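Local coordinates for sensor protein (Bacteroides thetaiotaomicron, PDB 2X7X), which binds beta-D-fructose in this periplasmic domain, part of a longer hybrid two-component system protein that is probably a sensor histidine kinase, at residues N110-I113 with G114-V117; A210-E213 with K214-I217; V283-L286 with Q287-I291. All coordinates share one frame; numbering follows the deposited sequence.

All three contacts are local, each a single unbroken run of chain. Contacts 1 and 3 lie on helices and share i to i+4 backbone bonding, with serine or threonine hydroxyls returning to carbonyls one turn back; contact 2 is a loop held by a turn, an ion pair and a potassium ion. Contact 1, partly buried, begins helix 110-124 beside the fructose pocket and packs against the mixed sheet. Contact 2 lies at the surface, about 24 Å from it between centres, where helix 199-209 gives way to strand 217-220. Contact 3, also partly buried, belongs to helix 281-304 and packs partly against the second subunit, away from the bound sugar.

Contact 1 (N110-I113 with G114-V117); sequences NYEI and GRSV
Asn110 O accepts Gly114 N at 3.1 Å, an i to i+4 bond in the first turn of helix 110-124 in this periplasmic binding protein domain. The Asn110 side chain turns instead to the sugar site: OD1 accepts a hydrogen bond from NE of Arg146, one of the fructose-binding residues, and ND2 gives to Tyr245 OH, which makes Asn110 a second-shell residue there. Tyr111 O receives Arg115 N in its carbonyl plane, at 2.9 Å. With CG anti to the backbone N (chi1 -175°), the Tyr111 ring runs out along the helix side towards Arg115, whose NH2 lies 3.6 Å from CE1 at the ring edge, and the Tyr111 side chain also touches Gln148 and Ala152 of helix 141-155. Glu112 runs alongside Arg115, both pointing the same way. Its OE1 stands 3.8 Å from Arg115 NH2, a long salt bridge well out of the guanidinium plane, attraction of charges with no N-H aimed at the oxygen. A leucine in place of Arg115 would probably leave the Glu112 carboxylate without this opposite charge and the Tyr111 edge without its guanidinium neighbour. Glu112 O is gripped twice from opposite faces of its plane, by Ser116 N at 2.8 Å and Ser116 OG at 3.1 Å. The buried Ile113 side chain touches Phe243 of strand 241-244 and Tyr245, while Ile113 O takes Val117 N at 2.8 Å.

Contact 2 (A210-E213 with K214-I217); sequences AGRE and KEMI. With K (potassium ion), chain F.
Arg212 and Glu215 close a type I beta turn, the backbone Glu215 N bonding to Arg212 O at 3.1 Å from above the carbonyl plane, while their side chains form an ion pair. The turn follows helix 199-209, which ends in a Schellman motif with Gly211, of positive phi, as its C-prime residue. From Arg212 CB outwards, one oxygen is met all the way: Glu215 OE1 lies 3.6 Å from CB and 3.4 Å from CG. CD keeps near the same oxygen, and the bend at chi3 (66°) then turns NE onto it, giving a hydrogen bond of 2.9 Å between Arg212 NE and Glu215 OE1 that is also a salt bridge. OE1 is approached on its syn side, 31° out of the carboxylate plane, and the two flat groups are steeply inclined to each other. Beyond CZ the tip belongs to other parts of the chain: NH1 gives to Leu183 O and NH2 to His186 O, so three N-H directions fix the rotation of the guanidinium. The extended Glu215 chain brings its carboxylate across the CB and CG of Arg212. On the turn's other flank, Glu213 O at 2.7 Å and Met216 O at 2.8 Å both bind the potassium ion, which ties the turn to the chain leading into the next strand. Met216 CE comes back to 3.5 Å from Arg212 O. Its buried side chain packs on Met179 and Leu183 of helix 172-185 and on Val192 of strand 191-194, and Ile217 bonds through its backbone to Asp190 and Val192, starting strand 217-220 at the sheet.

Contact 3 (V283-L286 with Q287-I291); sequences VMQL and QTTHI
Val283 O, Met284 O and Gln285 O accept Gln287 N, Thr288 N and Thr289 N in regular i to i+4 steps of helix 281-304, and the next bond, His290 N to Leu286 O, is weak at 3.3 Å. Two threonines add their hydroxyls to this bonding. With OG1 beside its own backbone N (chi1 -77°), Thr289 turns the hydroxyl back along the helix to give a proton to Gln285 O at 3.1 Å, from above the carbonyl plane; Thr289 N reaches the same oxygen at 2.9 Å, so two donors of one residue hold it. Thr288 OG1, rotated the other way (chi1 57°), sits 3.2 Å from both Met284 O and Gln285 O, and its one proton could serve either. That rotation also sends Thr288 CG2 towards Met284, whose outstretched chain brings CE to 4.2 Å from CG2, a loose apolar touch across one turn. Gln285 lies alongside Thr289, pointing the same way, with CG 4.1 Å from OG1. Gln287 is bent at chi2, and its CG lies near Val283 O. One side of the helix faces its own chain, where Gln285 touches Leu235 and Thr288 touches Leu231 of helix 230-235. Another side joins the dimer: Val283 packs on Val275, Met284 on Gln287, Gln287 on Ile291 and Ile291 on His290, the second of each pair belonging to the second subunit, so that equivalent helices 281-304 lie against each other.

Contact 1 (N110-I113 with G114-V117)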
loop_
_atom_site.group_PDB
_atom_site.type_symbol
_atom_site.label_atom_id
_atom_site.label_comp_id
_atom_site.label_asym_id
_atom_site.label_seq_id
_atom_site.Cartn_x
_atom_site.Cartn_y
_atom_site.Cartn_z
ATOM N N ASN A 110 3.407 -21.802 2.117
ATOM C CA ASN A 110 2.728 -21.865 3.400
ATOM C C ASN A 110 3.641 -22.283 4.534
ATOM O O ASN A 110 3.421 -21.892 5.682
ATOM C CB ASN A 110 1.449 -22.718 3.310
ATOM C CG ASN A 110 0.316 -21.980 2.599
ATOM O OD1 ASN A 110 -0.335 -21.121 3.179
ATOM N ND2 ASN A 110 0.109 -22.288 1.336
ATOM N N TYR A 111 4.677 -23.056 4.215
ATOM C CA TYR A 111 5.616 -23.522 5.227
ATOM C C TYR A 111 6.397 -22.322 5.758
ATOM O O TYR A 111 6.531 -22.133 6.970
ATOM C CB TYR A 111 6.556 -24.566 4.638
ATOM C CG TYR A 111 7.503 -25.222 5.621
ATOM C CD1 TYR A 111 8.724 -24.634 5.951
ATOM C CD2 TYR A 111 7.192 -26.449 6.202
ATOM C CE1 TYR A 111 9.601 -25.246 6.850
ATOM C CE2 TYR A 111 8.071 -27.063 7.098
ATOM C CZ TYR A 111 9.268 -26.455 7.409
ATOM O OH TYR A 111 10.131 -27.070 8.284
ATOM N N GLU A 112 6.885 -21.501 4.838
ATOM C CA GLU A 112 7.622 -20.303 5.188
ATOM C C GLU A 112 6.789 -19.299 5.971
ATOM O O GLU A 112 7.303 -18.615 6.850
ATOM C CB GLU A 112 8.208 -19.661 3.935
ATOM C CG GLU A 112 9.523 -20.307 3.523
ATOM C CD GLU A 112 10.550 -20.325 4.657
ATOM O OE1 GLU A 112 11.193 -21.383 4.842
ATOM O OE2 GLU A 112 10.690 -19.290 5.371
ATOM N N ILE A 113 5.502 -19.214 5.649
ATOM C CA ILE A 113 4.576 -18.380 6.423
ATOM C C ILE A 113 4.481 -18.869 7.873
ATOM O O ILE A 113 4.567 -18.072 8.796
ATOM C CB ILE A 113 3.193 -18.256 5.745
ATOM C CG1 ILE A 113 3.332 -17.418 4.491
ATOM C CG2 ILE A 113 2.196 -17.594 6.666
ATOM C CD1 ILE A 113 2.170 -17.505 3.563
ATOM N N GLY A 114 4.358 -20.179 8.055
ATOM C CA GLY A 114 4.309 -20.764 9.380
ATOM C C GLY A 114 5.574 -20.418 10.131
ATOM O O GLY A 114 5.536 -19.958 11.285
ATOM N N ARG A 115 6.699 -20.625 9.455
ATOM C CA ARG A 115 8.007 -20.319 9.999
ATOM C C ARG A 115 8.053 -18.876 10.462
ATOM O O ARG A 115 8.398 -18.610 11.614
ATOM C CB ARG A 115 9.050 -20.566 8.939
ATOM C CG ARG A 115 10.442 -20.766 9.457
ATOM C CD ARG A 115 11.436 -20.275 8.402
ATOM N NE ARG A 115 12.761 -20.812 8.641
ATOM C CZ ARG A 115 13.058 -22.104 8.549
ATOM N NH1 ARG A 115 14.302 -22.523 8.779
ATOM N NH2 ARG A 115 12.105 -22.975 8.215
ATOM N N SER A 116 7.676 -17.952 9.574
ATOM C CA SER A 116 7.554 -16.536 9.911
ATOM C C SER A 116 6.647 -16.261 11.115
ATOM O O SER A 116 6.946 -15.381 11.934
ATOM C CB SER A 116 7.003 -15.765 8.728
ATOM O OG SER A 116 7.913 -15.739 7.676
ATOM N N VAL A 117 5.527 -16.977 11.208
ATOM C CA VAL A 117 4.609 -16.797 12.312
ATOM C C VAL A 117 5.283 -17.218 13.606
ATOM O O VAL A 117 5.224 -16.507 14.596
ATOM C CB VAL A 117 3.317 -17.591 12.111
ATOM C CG1 VAL A 117 2.601 -17.791 13.428
ATOM C CG2 VAL A 117 2.435 -16.888 11.152
#

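Contact 2 (A210-E213 with K214-I217)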
loop_
_atom_site.group_PDB
_atom_site.type_symbol
_atom_site.label_atom_id
_atom_site.label_comp_id
_atom_site.label_asym_id
_atom_site.label_seq_id
_atom_site.Cartn_x
_atom_site.Cartn_y
_atom_site.Cartn_z
ATOM N N ALA A 210 -14.054 -13.814 28.043
ATOM C CA ALA A 210 -13.580 -14.448 29.268
ATOM C C ALA A 210 -12.751 -13.460 30.105
ATOM O O ALA A 210 -12.145 -13.842 31.116
ATOM C CB ALA A 210 -12.802 -15.724 28.954
ATOM N N GLY A 211 -12.762 -12.193 29.677
ATOM C CA GLY A 211 -11.949 -11.134 30.266
ATOM C C GLY A 211 -10.456 -11.385 30.185
ATOM O O GLY A 211 -9.726 -10.986 31.079
ATOM N N ARG A 212 -9.976 -12.031 29.121
ATOM C CA ARG A 212 -8.556 -12.415 29.053
ATOM C C ARG A 212 -7.796 -12.026 27.787
ATOM O O ARG A 212 -6.680 -12.475 27.595
ATOM C CB ARG A 212 -8.414 -13.925 29.256
ATOM C CG ARG A 212 -8.621 -14.403 30.671
ATOM C CD ARG A 212 -8.626 -15.904 30.708
ATOM N NE ARG A 212 -7.326 -16.487 30.367
ATOM C CZ ARG A 212 -7.081 -17.799 30.296
ATOM N NH1 ARG A 212 -8.053 -18.676 30.528
ATOM N NH2 ARG A 212 -5.865 -18.241 29.981
ATOM N N GLU A 213 -8.388 -11.198 26.933
ATOM C CA GLU A 213 -7.770 -10.817 25.666
ATOM C C GLU A 213 -6.525 -9.931 25.783
ATOM O O GLU A 213 -5.789 -9.752 24.799
ATOM C CB GLU A 213 -8.793 -10.135 24.749
ATOM C CG GLU A 213 -8.928 -8.605 24.955
ATOM C CD GLU A 213 -9.685 -8.211 26.227
ATOM O OE1 GLU A 213 -10.154 -9.114 26.972
ATOM O OE2 GLU A 213 -9.817 -6.986 26.463
ATOM N N LYS A 214 -6.285 -9.357 26.955
ATOM C CA LYS A 214 -5.071 -8.556 27.157
ATOM C C LYS A 214 -3.895 -9.399 27.678
ATOM O O LYS A 214 -2.799 -8.897 27.872
ATOM C CB LYS A 214 -5.352 -7.335 28.043
ATOM C CG LYS A 214 -6.294 -6.334 27.384
ATOM C CD LYS A 214 -6.701 -5.170 28.307
ATOM C CE LYS A 214 -7.555 -4.159 27.521
ATOM N NZ LYS A 214 -7.532 -2.768 28.084
ATOM N N GLU A 215 -4.125 -10.690 27.868
ATOM C CA GLU A 215 -3.082 -11.580 28.392
ATOM C C GLU A 215 -2.256 -12.236 27.301
ATOM O O GLU A 215 -1.320 -12.963 27.599
ATOM C CB GLU A 215 -3.698 -12.689 29.250
ATOM C CG GLU A 215 -4.434 -12.219 30.497
ATOM C CD GLU A 215 -5.078 -13.370 31.257
ATOM O OE1 GLU A 215 -5.192 -14.497 30.711
ATOM O OE2 GLU A 215 -5.471 -13.145 32.419
ATOM N N MET A 216 -2.618 -11.994 26.045
ATOM C CA MET A 216 -2.076 -12.748 24.921
ATOM C C MET A 216 -2.099 -11.934 23.638
ATOM O O MET A 216 -2.902 -11.009 23.492
ATOM C CB MET A 216 -2.857 -14.057 24.731
ATOM C CG MET A 216 -4.339 -13.877 24.424
ATOM S SD MET A 216 -5.290 -15.404 24.538
ATOM C CE MET A 216 -5.541 -15.532 26.319
ATOM N N ILE A 217 -1.200 -12.270 22.720
ATOM C CA ILE A 217 -1.192 -11.656 21.399
ATOM C C ILE A 217 -1.924 -12.557 20.411
ATOM O O ILE A 217 -2.035 -13.775 20.639
ATOM C CB ILE A 217 0.244 -11.423 20.885
ATOM C CG1 ILE A 217 1.001 -12.757 20.780
ATOM C CG2 ILE A 217 0.973 -10.344 21.741
ATOM C CD1 ILE A 217 2.149 -12.707 19.822
HETATM K K K F . -4.199 -8.565 22.925
HETATM O O HOH W 1 -4.318 -5.649 21.214
#

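Contact 3 (V283-L286 with Q287-I291)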
loop_
_atom_site.group_PDB
_atom_site.type_symbol
_atom_site.label_atom_id
_atom_site.label_comp_id
_atom_site.label_asym_id
_atom_site.label_seq_id
_atom_site.Cartn_x
_atom_site.Cartn_y
_atom_site.Cartn_z
ATOM N N VAL A 283 0.300 2.700 6.399
ATOM C CA VAL A 283 0.706 2.938 5.010
ATOM C C VAL A 283 0.091 1.918 4.073
ATOM O O VAL A 283 -0.231 2.246 2.944
ATOM C CB VAL A 283 2.245 3.021 4.762
ATOM C CG1 VAL A 283 2.894 4.047 5.674
ATOM C CG2 VAL A 283 2.911 1.663 4.885
ATOM N N MET A 284 -0.095 0.691 4.552
ATOM C CA MET A 284 -0.737 -0.330 3.743
ATOM C C MET A 284 -2.170 0.057 3.440
ATOM O O MET A 284 -2.628 -0.142 2.326
ATOM C CB MET A 284 -0.673 -1.727 4.378
ATOM C CG MET A 284 -0.954 -2.816 3.345
ATOM S SD MET A 284 -1.089 -4.518 3.918
ATOM C CE MET A 284 -1.884 -5.309 2.524
ATOM N N GLN A 285 -2.869 0.623 4.416
ATOM C CA GLN A 285 -4.264 1.001 4.205
ATOM C C GLN A 285 -4.393 2.152 3.197
ATOM O O GLN A 285 -5.239 2.120 2.311
ATOM C CB GLN A 285 -4.934 1.372 5.521
ATOM C CG GLN A 285 -6.328 1.951 5.347
ATOM C CD GLN A 285 -6.712 2.869 6.486
ATOM O OE1 GLN A 285 -7.577 2.534 7.297
ATOM N NE2 GLN A 285 -6.058 4.031 6.565
ATOM N N LEU A 286 -3.550 3.167 3.331
ATOM C CA LEU A 286 -3.543 4.262 2.379
ATOM C C LEU A 286 -3.393 3.734 0.964
ATOM O O LEU A 286 -4.105 4.166 0.056
ATOM C CB LEU A 286 -2.412 5.240 2.696
ATOM C CG LEU A 286 -2.667 6.163 3.888
ATOM C CD1 LEU A 286 -1.420 6.982 4.179
ATOM C CD2 LEU A 286 -3.870 7.066 3.638
ATOM N N GLN A 287 -2.476 2.784 0.788
ATOM C CA GLN A 287 -2.191 2.227 -0.527
ATOM C C GLN A 287 -3.326 1.359 -1.066
ATOM O O GLN A 287 -3.697 1.491 -2.236
ATOM C CB GLN A 287 -0.868 1.463 -0.542
ATOM C CG GLN A 287 0.384 2.297 -0.241
ATOM C CD GLN A 287 0.473 3.603 -1.033
ATOM O OE1 GLN A 287 0.402 3.611 -2.259
ATOM N NE2 GLN A 287 0.648 4.716 -0.324
ATOM N N THR A 288 -3.887 0.488 -0.229
ATOM C CA THR A 288 -4.979 -0.375 -0.687
ATOM C C THR A 288 -6.243 0.428 -0.972
ATOM O O THR A 288 -6.975 0.110 -1.899
ATOM C CB THR A 288 -5.295 -1.519 0.287
ATOM O OG1 THR A 288 -5.603 -0.976 1.573
ATOM C CG2 THR A 288 -4.122 -2.482 0.383
ATOM N N THR A 289 -6.489 1.462 -0.175
ATOM C CA THR A 289 -7.585 2.406 -0.423
ATOM C C THR A 289 -7.519 2.962 -1.854
ATOM O O THR A 289 -8.546 3.078 -2.538
ATOM C CB THR A 289 -7.577 3.564 0.625
ATOM O OG1 THR A 289 -8.119 3.089 1.865
ATOM C CG2 THR A 289 -8.385 4.776 0.146
ATOM N N HIS A 290 -6.306 3.282 -2.299
ATOM C CA HIS A 290 -6.102 3.801 -3.638
ATOM C C HIS A 290 -6.309 2.696 -4.680
ATOM O O HIS A 290 -6.900 2.935 -5.741
ATOM C CB HIS A 290 -4.732 4.489 -3.764
ATOM C CG HIS A 290 -4.503 5.158 -5.087
ATOM N ND1 HIS A 290 -3.298 5.090 -5.754
ATOM C CD2 HIS A 290 -5.330 5.885 -5.879
ATOM C CE1 HIS A 290 -3.386 5.760 -6.892
ATOM N NE2 HIS A 290 -4.608 6.250 -6.994
ATOM N N ILE A 291 -5.847 1.488 -4.364
ATOM C CA ILE A 291 -6.054 0.337 -5.236
ATOM C C ILE A 291 -7.552 0.110 -5.542
ATOM O O ILE A 291 -7.918 -0.085 -6.704
ATOM C CB ILE A 291 -5.348 -0.931 -4.681
ATOM C CG1 ILE A 291 -3.847 -0.864 -4.982
ATOM C CG2 ILE A 291 -5.924 -2.195 -5.286
ATOM C CD1 ILE A 291 -2.973 -1.757 -4.102
#